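PDB 6KSU: Alpha/beta hydrolase from Streptomyces albidoflavus, which probably acts as a stand-alone, penicillin-binding-protein-like cyclase that releases non-ribosomal peptides by macrolactamization, joining residues of opposite chirality. Local coordinates for residues Thr196-Ser200 and Cys201-Pro205; Arg153-Ala156 and Ala157-Arg161. One frame throughout, in Å; residues are numbered along the deposited sequence.

Overall arrangement
Interactions 1 and 2 are each confined to a single helix, 194-206 and 153-160 respectively, and both helices belong to the beta-lactamase-like part of the chain. The centres of the two interactions lie about 25 Å apart and they do not touch. Both helices combine buried side chains with more exposed ones, but their chemistry differs. In 196-205 a wide turn interrupts the alpha-helical bonding, an apolar group turns to helix 85-98, and a salt bridge with a bridging water occupies the outer side. In 153-161 the backbone bonds are mainly of four-residue spacing, several of them weak, with weak three-residue bonds toward the end; a sulfur-aromatic pair faces helix 176-189, and the exposed side carries arginines.

Interaction 1 (Thr196-Ser200 and Cys201-Pro205); sequences TAMDS and CLLRP
Ala197 and Cys201 are joined by an ordinary four-residue bond at the edge of the pi-type turn in helix 194-206: Cys201 N donates to Ala197 O at 2.8 Å. The switch comes at Met198, whose carbonyl oxygen is gripped twice, by Leu202 N at 3.3 Å from above the carbonyl plane and by Leu203 N at 3.0 Å, nearly along the C=O axis. Across this wide turn the axes of 196-200 and 201-205 are inclined by 33°. With CG anti to the backbone N (chi1 179°) and two further bends, the Met198 side chain lies against Leu203, its CG 3.7 Å from CD1 of that leucine while SD approaches CD2. Helix 85-98 covers this apolar side, Leu88 meeting Met198 and Gln95 meeting Leu202.

Asp199 keeps the five-residue spacing, its O taking Arg204 N at 2.8 Å in the carbonyl plane. Its carboxylate also reaches Arg204, in a salt bridge whose hydrogen bond, OD2 to NH2 at 3.2 Å, is weak. The two flat groups stand 84° apart, almost perpendicular, so they cannot pair side by side; instead water 1 joins OD1 to NE, donating to the first and accepting from the second. Ser200 turns OG back to Thr196 O, 2.8 Å away, so that this carbonyl accepts from both OG and N of the serine. Pro205 N, having no hydrogen, leaves the last turn without its bond. The CA of Ser200 sits 4.0 Å above one face of the Arg204 guanidinium, offset toward its rim.

Interaction 2 (Arg153-Ala156 and Ala157-Arg161); sequences RRFA and AACAR
Cys159 and Phe155, one helical turn apart, illustrate how a small thiol can settle against an aromatic ring within a single short helix. Following the cysteine outward, CB leaves the backbone on the side of the preceding turn and passes 3.6 Å from Ala156 O. The next bond sets SG beside the backbone N and anti to the carbonyl carbon (chi1 -56°), which carries the sulfur back along the helix to the phenylalanine. There SG comes closest to CE2 of Phe155, at 3.4 Å, with CZ at 3.7 Å and CD2 at 3.8 Å; the sulfur is thus shifted toward the CE2 side of the ring. Its distance to the ring centroid is 3.9 Å and its direction lies 34° off the ring normal, an oblique approach. The ring is available because Phe155 holds CG anti to its own N (chi1 171°). Helix 176-189 packs on the same pair, Thr177 touching both side chains, Cys180 the phenylalanine and Leu181 the cysteine.

The backbone beneath binds the same two residues, Cys159 N donating to Phe155 O at 3.1 Å and more weakly to Ala156 O. Ala158 N likewise donates to Arg154 O, whereas the bonds from Ala157 N to Arg153 O and from Ala160 N to Ala156 O are weak. At the start of the helix Arg153 forms a salt bridge with Glu187, a second tie to helix 176-189. Past its end Arg161 leaves helical geometry, and its guanidinium folds back with Ala158 CA 3.5 Å above the centre of one face. The whole is a short amphipathic helix whose buried side carries a four-residue-spaced cysteine sulfur-aromatic contact.

Interaction 1 (Thr196-Ser200 and Cys201-Pro205)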
ATOM      1  N   THR A 196      18.356 -10.294  -0.784  1.00 26.38           N
ATOM      2  CA  THR A 196      19.623 -10.087  -1.469  1.00 25.84           C
ATOM      3  C   THR A 196      19.415  -9.302  -2.756  1.00 24.83           C
ATOM      4  O   THR A 196      20.168  -8.369  -3.052  1.00 24.08           O
ATOM      5  CB  THR A 196      20.290 -11.435  -1.754  1.00 28.99           C
ATOM      6  OG1 THR A 196      20.478 -12.140  -0.522  1.00 30.19           O
ATOM      7  CG2 THR A 196      21.633 -11.251  -2.443  1.00 28.36           C
ATOM      8  N   ALA A 197      18.380  -9.646  -3.516  1.00 26.83           N
ATOM      9  CA  ALA A 197      18.129  -8.972  -4.782  1.00 22.52           C
ATOM     10  C   ALA A 197      17.680  -7.533  -4.560  1.00 24.49           C
ATOM     11  O   ALA A 197      18.139  -6.621  -5.261  1.00 17.61           O
ATOM     12  CB  ALA A 197      17.081  -9.755  -5.578  1.00 25.42           C
ATOM     13  N   MET A 198      16.775  -7.308  -3.594  1.00 18.28           N
ATOM     14  CA  MET A 198      16.380  -5.943  -3.258  1.00 19.57           C
ATOM     15  C   MET A 198      17.599  -5.094  -2.898  1.00 20.86           C
ATOM     16  O   MET A 198      17.762  -3.966  -3.383  1.00 19.43           O
ATOM     17  CB  MET A 198      15.367  -5.976  -2.103  1.00 24.11           C
ATOM     18  CG  MET A 198      14.872  -4.636  -1.622  1.00 17.54           C
ATOM     19  SD  MET A 198      14.092  -3.621  -2.900  1.00 21.70           S
ATOM     20  CE  MET A 198      12.479  -4.369  -3.093  1.00 25.90           C
ATOM     21  N   ASP A 199      18.476  -5.631  -2.054  1.00 19.16           N
ATOM     22  CA  ASP A 199      19.686  -4.900  -1.685  1.00 24.13           C
ATOM     23  C   ASP A 199      20.564  -4.638  -2.912  1.00 25.81           C
ATOM     24  O   ASP A 199      20.754  -3.490  -3.326  1.00 25.96           O
ATOM     25  CB  ASP A 199      20.446  -5.679  -0.602  1.00 24.67           C
ATOM     26  CG  ASP A 199      21.653  -4.908  -0.035  1.00 31.17           C
ATOM     27  OD1 ASP A 199      21.911  -3.755  -0.451  1.00 35.82           O
ATOM     28  OD2 ASP A 199      22.346  -5.465   0.836  1.00 28.43           O
ATOM     29  N   SER A 200      21.052  -5.702  -3.546  1.00 26.05           N
ATOM     30  CA  SER A 200      22.083  -5.549  -4.574  1.00 30.16           C
ATOM     31  C   SER A 200      21.558  -4.935  -5.871  1.00 27.32           C
ATOM     32  O   SER A 200      22.331  -4.326  -6.611  1.00 30.73           O
ATOM     33  CB  SER A 200      22.714  -6.903  -4.868  1.00 28.18           C
ATOM     34  OG  SER A 200      21.727  -7.801  -5.331  1.00 24.82           O
ATOM     35  N   CYS A 201      20.281  -5.095  -6.201  1.00 27.11           N
ATOM     36  CA  CYS A 201      19.834  -4.586  -7.495  1.00 25.29           C
ATOM     37  C   CYS A 201      19.207  -3.202  -7.435  1.00 25.82           C
ATOM     38  O   CYS A 201      19.092  -2.552  -8.479  1.00 31.67           O
ATOM     39  CB  CYS A 201      18.838  -5.553  -8.149  1.00 26.59           C
ATOM     40  SG  CYS A 201      19.518  -7.228  -8.443  1.00 32.05           S
ATOM     41  N   LEU A 202      18.797  -2.728  -6.257  1.00 25.09           N
ATOM     42  CA  LEU A 202      18.014  -1.502  -6.218  1.00 24.36           C
ATOM     43  C   LEU A 202      18.419  -0.587  -5.071  1.00 21.45           C
ATOM     44  O   LEU A 202      18.685   0.596  -5.279  1.00 23.86           O
ATOM     45  CB  LEU A 202      16.521  -1.844  -6.112  1.00 26.09           C
ATOM     46  CG  LEU A 202      15.614  -0.631  -6.289  1.00 25.10           C
ATOM     47  CD1 LEU A 202      15.890  -0.018  -7.657  1.00 25.97           C
ATOM     48  CD2 LEU A 202      14.151  -1.012  -6.155  1.00 22.71           C
ATOM     49  N   LEU A 203      18.407  -1.107  -3.848  1.00 24.21           N
ATOM     50  CA  LEU A 203      18.737  -0.268  -2.699  1.00 24.00           C
ATOM     51  C   LEU A 203      20.179   0.225  -2.781  1.00 22.63           C
ATOM     52  O   LEU A 203      20.437   1.431  -2.693  1.00 22.87           O
ATOM     53  CB  LEU A 203      18.478  -1.039  -1.404  1.00 19.19           C
ATOM     54  CG  LEU A 203      17.042  -1.562  -1.214  1.00 23.97           C
ATOM     55  CD1 LEU A 203      16.874  -2.069   0.183  1.00 27.05           C
ATOM     56  CD2 LEU A 203      16.001  -0.470  -1.517  1.00 22.80           C
ATOM     57  N   ARG A 204      21.127  -0.692  -3.029  1.00 26.25           N
ATOM     58  CA  ARG A 204      22.537  -0.302  -3.077  1.00 27.98           C
ATOM     59  C   ARG A 204      22.833   0.741  -4.150  1.00 31.87           C
ATOM     60  O   ARG A 204      23.382   1.804  -3.809  1.00 31.64           O
ATOM     61  CB  ARG A 204      23.427  -1.542  -3.223  1.00 32.16           C
ATOM     62  CG  ARG A 204      24.943  -1.188  -3.188  1.00 37.06           C
ATOM     63  CD  ARG A 204      25.872  -2.345  -2.794  1.00 39.70           C
ATOM     64  NE  ARG A 204      25.255  -3.335  -1.911  1.00 46.55           N
ATOM     65  CZ  ARG A 204      25.321  -4.652  -2.113  1.00 50.38           C
ATOM     66  NH1 ARG A 204      25.990  -5.130  -3.164  1.00 50.28           N
ATOM     67  NH2 ARG A 204      24.726  -5.496  -1.271  1.00 41.64           N
ATOM     68  N   PRO A 205      22.517   0.524  -5.438  1.00 22.77           N
ATOM     69  CA  PRO A 205      22.808   1.576  -6.427  1.00 26.71           C
ATOM     70  C   PRO A 205      22.065   2.870  -6.172  1.00 28.57           C
ATOM     71  O   PRO A 205      22.525   3.918  -6.636  1.00 28.02           O
ATOM     72  CB  PRO A 205      22.400   0.951  -7.771  1.00 27.38           C
ATOM     73  CG  PRO A 205      21.623  -0.268  -7.453  1.00 28.64           C
ATOM     74  CD  PRO A 205      22.037  -0.712  -6.083  1.00 28.34           C
TER
HETATM   75  O   HOH W   1      23.844  -1.986   0.460  1.00 29.64           O

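Interaction 2 (Arg153-Ala156 and Ala157-Arg161)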
ATOM      1  N   ARG A 153      10.124 -20.194  -1.725  1.00 36.73           N
ATOM      2  CA  ARG A 153       9.700 -21.307  -2.585  1.00 40.97           C
ATOM      3  C   ARG A 153       8.572 -22.116  -1.953  1.00 40.08           C
ATOM      4  O   ARG A 153       7.521 -22.313  -2.574  1.00 44.72           O
ATOM      5  CB  ARG A 153      10.888 -22.212  -2.919  1.00 42.73           C
ATOM      6  CG  ARG A 153      11.396 -22.030  -4.337  1.00 49.69           C
ATOM      7  CD  ARG A 153      12.575 -22.936  -4.656  1.00 58.23           C
ATOM      8  NE  ARG A 153      13.865 -22.294  -4.398  1.00 65.65           N
ATOM      9  CZ  ARG A 153      14.416 -21.358  -5.173  1.00 65.21           C
ATOM     10  NH1 ARG A 153      13.782 -20.935  -6.263  1.00 64.02           N
ATOM     11  NH2 ARG A 153      15.597 -20.832  -4.852  1.00 55.23           N
ATOM     12  N   ARG A 154       8.768 -22.605  -0.723  1.00 37.62           N
ATOM     13  CA  ARG A 154       7.695 -23.324  -0.041  1.00 41.04           C
ATOM     14  C   ARG A 154       6.425 -22.482   0.030  1.00 41.25           C
ATOM     15  O   ARG A 154       5.313 -23.021  -0.018  1.00 40.38           O
ATOM     16  CB  ARG A 154       8.120 -23.717   1.372  1.00 42.90           C
ATOM     17  CG  ARG A 154       9.418 -24.500   1.525  1.00 54.16           C
ATOM     18  CD  ARG A 154      10.091 -24.214   2.913  1.00 62.28           C
ATOM     19  NE  ARG A 154      10.879 -22.967   2.987  1.00 58.27           N
ATOM     20  CZ  ARG A 154      11.202 -22.322   4.118  1.00 61.03           C
ATOM     21  NH1 ARG A 154      10.798 -22.775   5.298  1.00 60.11           N
ATOM     22  NH2 ARG A 154      11.930 -21.204   4.076  1.00 54.87           N
ATOM     23  N   PHE A 155       6.569 -21.159   0.150  1.00 42.24           N
ATOM     24  CA  PHE A 155       5.407 -20.288   0.288  1.00 38.56           C
ATOM     25  C   PHE A 155       4.602 -20.272  -0.995  1.00 36.31           C
ATOM     26  O   PHE A 155       3.366 -20.239  -0.960  1.00 34.20           O
ATOM     27  CB  PHE A 155       5.854 -18.874   0.656  1.00 35.25           C
ATOM     28  CG  PHE A 155       4.750 -17.849   0.618  1.00 32.63           C
ATOM     29  CD1 PHE A 155       4.033 -17.540   1.766  1.00 35.28           C
ATOM     30  CD2 PHE A 155       4.455 -17.167  -0.553  1.00 32.25           C
ATOM     31  CE1 PHE A 155       3.020 -16.583   1.751  1.00 33.07           C
ATOM     32  CE2 PHE A 155       3.446 -16.222  -0.581  1.00 33.19           C
ATOM     33  CZ  PHE A 155       2.723 -15.928   0.577  1.00 30.61           C
ATOM     34  N   ALA A 156       5.297 -20.250  -2.128  1.00 36.43           N
ATOM     35  CA  ALA A 156       4.653 -20.335  -3.431  1.00 40.37           C
ATOM     36  C   ALA A 156       3.702 -21.520  -3.503  1.00 40.43           C
ATOM     37  O   ALA A 156       2.556 -21.386  -3.949  1.00 42.26           O
ATOM     38  CB  ALA A 156       5.722 -20.453  -4.510  1.00 41.04           C
ATOM     39  N   ALA A 157       4.166 -22.694  -3.068  1.00 43.63           N
ATOM     40  CA  ALA A 157       3.308 -23.879  -3.072  1.00 43.14           C
ATOM     41  C   ALA A 157       2.053 -23.646  -2.246  1.00 44.21           C
ATOM     42  O   ALA A 157       0.938 -23.897  -2.715  1.00 50.71           O
ATOM     43  CB  ALA A 157       4.080 -25.090  -2.549  1.00 45.67           C
ATOM     44  N   ALA A 158       2.218 -23.130  -1.022  1.00 47.28           N
ATOM     45  CA  ALA A 158       1.088 -22.964  -0.111  1.00 40.30           C
ATOM     46  C   ALA A 158       0.007 -22.079  -0.709  1.00 45.03           C
ATOM     47  O   ALA A 158      -1.184 -22.286  -0.447  1.00 51.24           O
ATOM     48  CB  ALA A 158       1.558 -22.384   1.225  1.00 38.45           C
ATOM     49  N   CYS A 159       0.388 -21.080  -1.508  1.00 40.76           N
ATOM     50  CA  CYS A 159      -0.636 -20.277  -2.176  1.00 44.87           C
ATOM     51  C   CYS A 159      -1.456 -21.129  -3.130  1.00 47.17           C
ATOM     52  O   CYS A 159      -2.672 -20.932  -3.265  1.00 47.78           O
ATOM     53  CB  CYS A 159      -0.008 -19.118  -2.947  1.00 39.75           C
ATOM     54  SG  CYS A 159       1.010 -18.050  -1.985  1.00 42.90           S
ATOM     55  N   ALA A 160      -0.799 -22.077  -3.807  1.00 42.07           N
ATOM     56  CA  ALA A 160      -1.475 -22.883  -4.814  1.00 45.62           C
ATOM     57  C   ALA A 160      -2.630 -23.669  -4.206  1.00 49.40           C
ATOM     58  O   ALA A 160      -3.686 -23.814  -4.833  1.00 56.64           O
ATOM     59  CB  ALA A 160      -0.472 -23.815  -5.493  1.00 44.89           C
ATOM     60  N   ARG A 161      -2.461 -24.167  -2.982  1.00 47.71           N
ATOM     61  CA  ARG A 161      -3.540 -24.864  -2.279  1.00 53.52           C
ATOM     62  C   ARG A 161      -4.527 -23.899  -1.625  1.00 53.53           C
ATOM     63  O   ARG A 161      -5.001 -24.131  -0.511  1.00 58.34           O
ATOM     64  CB  ARG A 161      -2.945 -25.829  -1.253  1.00 56.77           C
ATOM     65  CG  ARG A 161      -2.115 -25.180  -0.151  1.00 58.47           C
ATOM     66  CD  ARG A 161      -1.422 -26.208   0.742  1.00 64.50           C
ATOM     67  NE  ARG A 161      -0.045 -26.469   0.318  1.00 63.97           N
ATOM     68  CZ  ARG A 161       1.032 -26.263   1.073  1.00 62.68           C
ATOM     69  NH1 ARG A 161       0.904 -25.790   2.306  1.00 56.93           N
ATOM     70  NH2 ARG A 161       2.241 -26.532   0.592  1.00 62.14           N
TER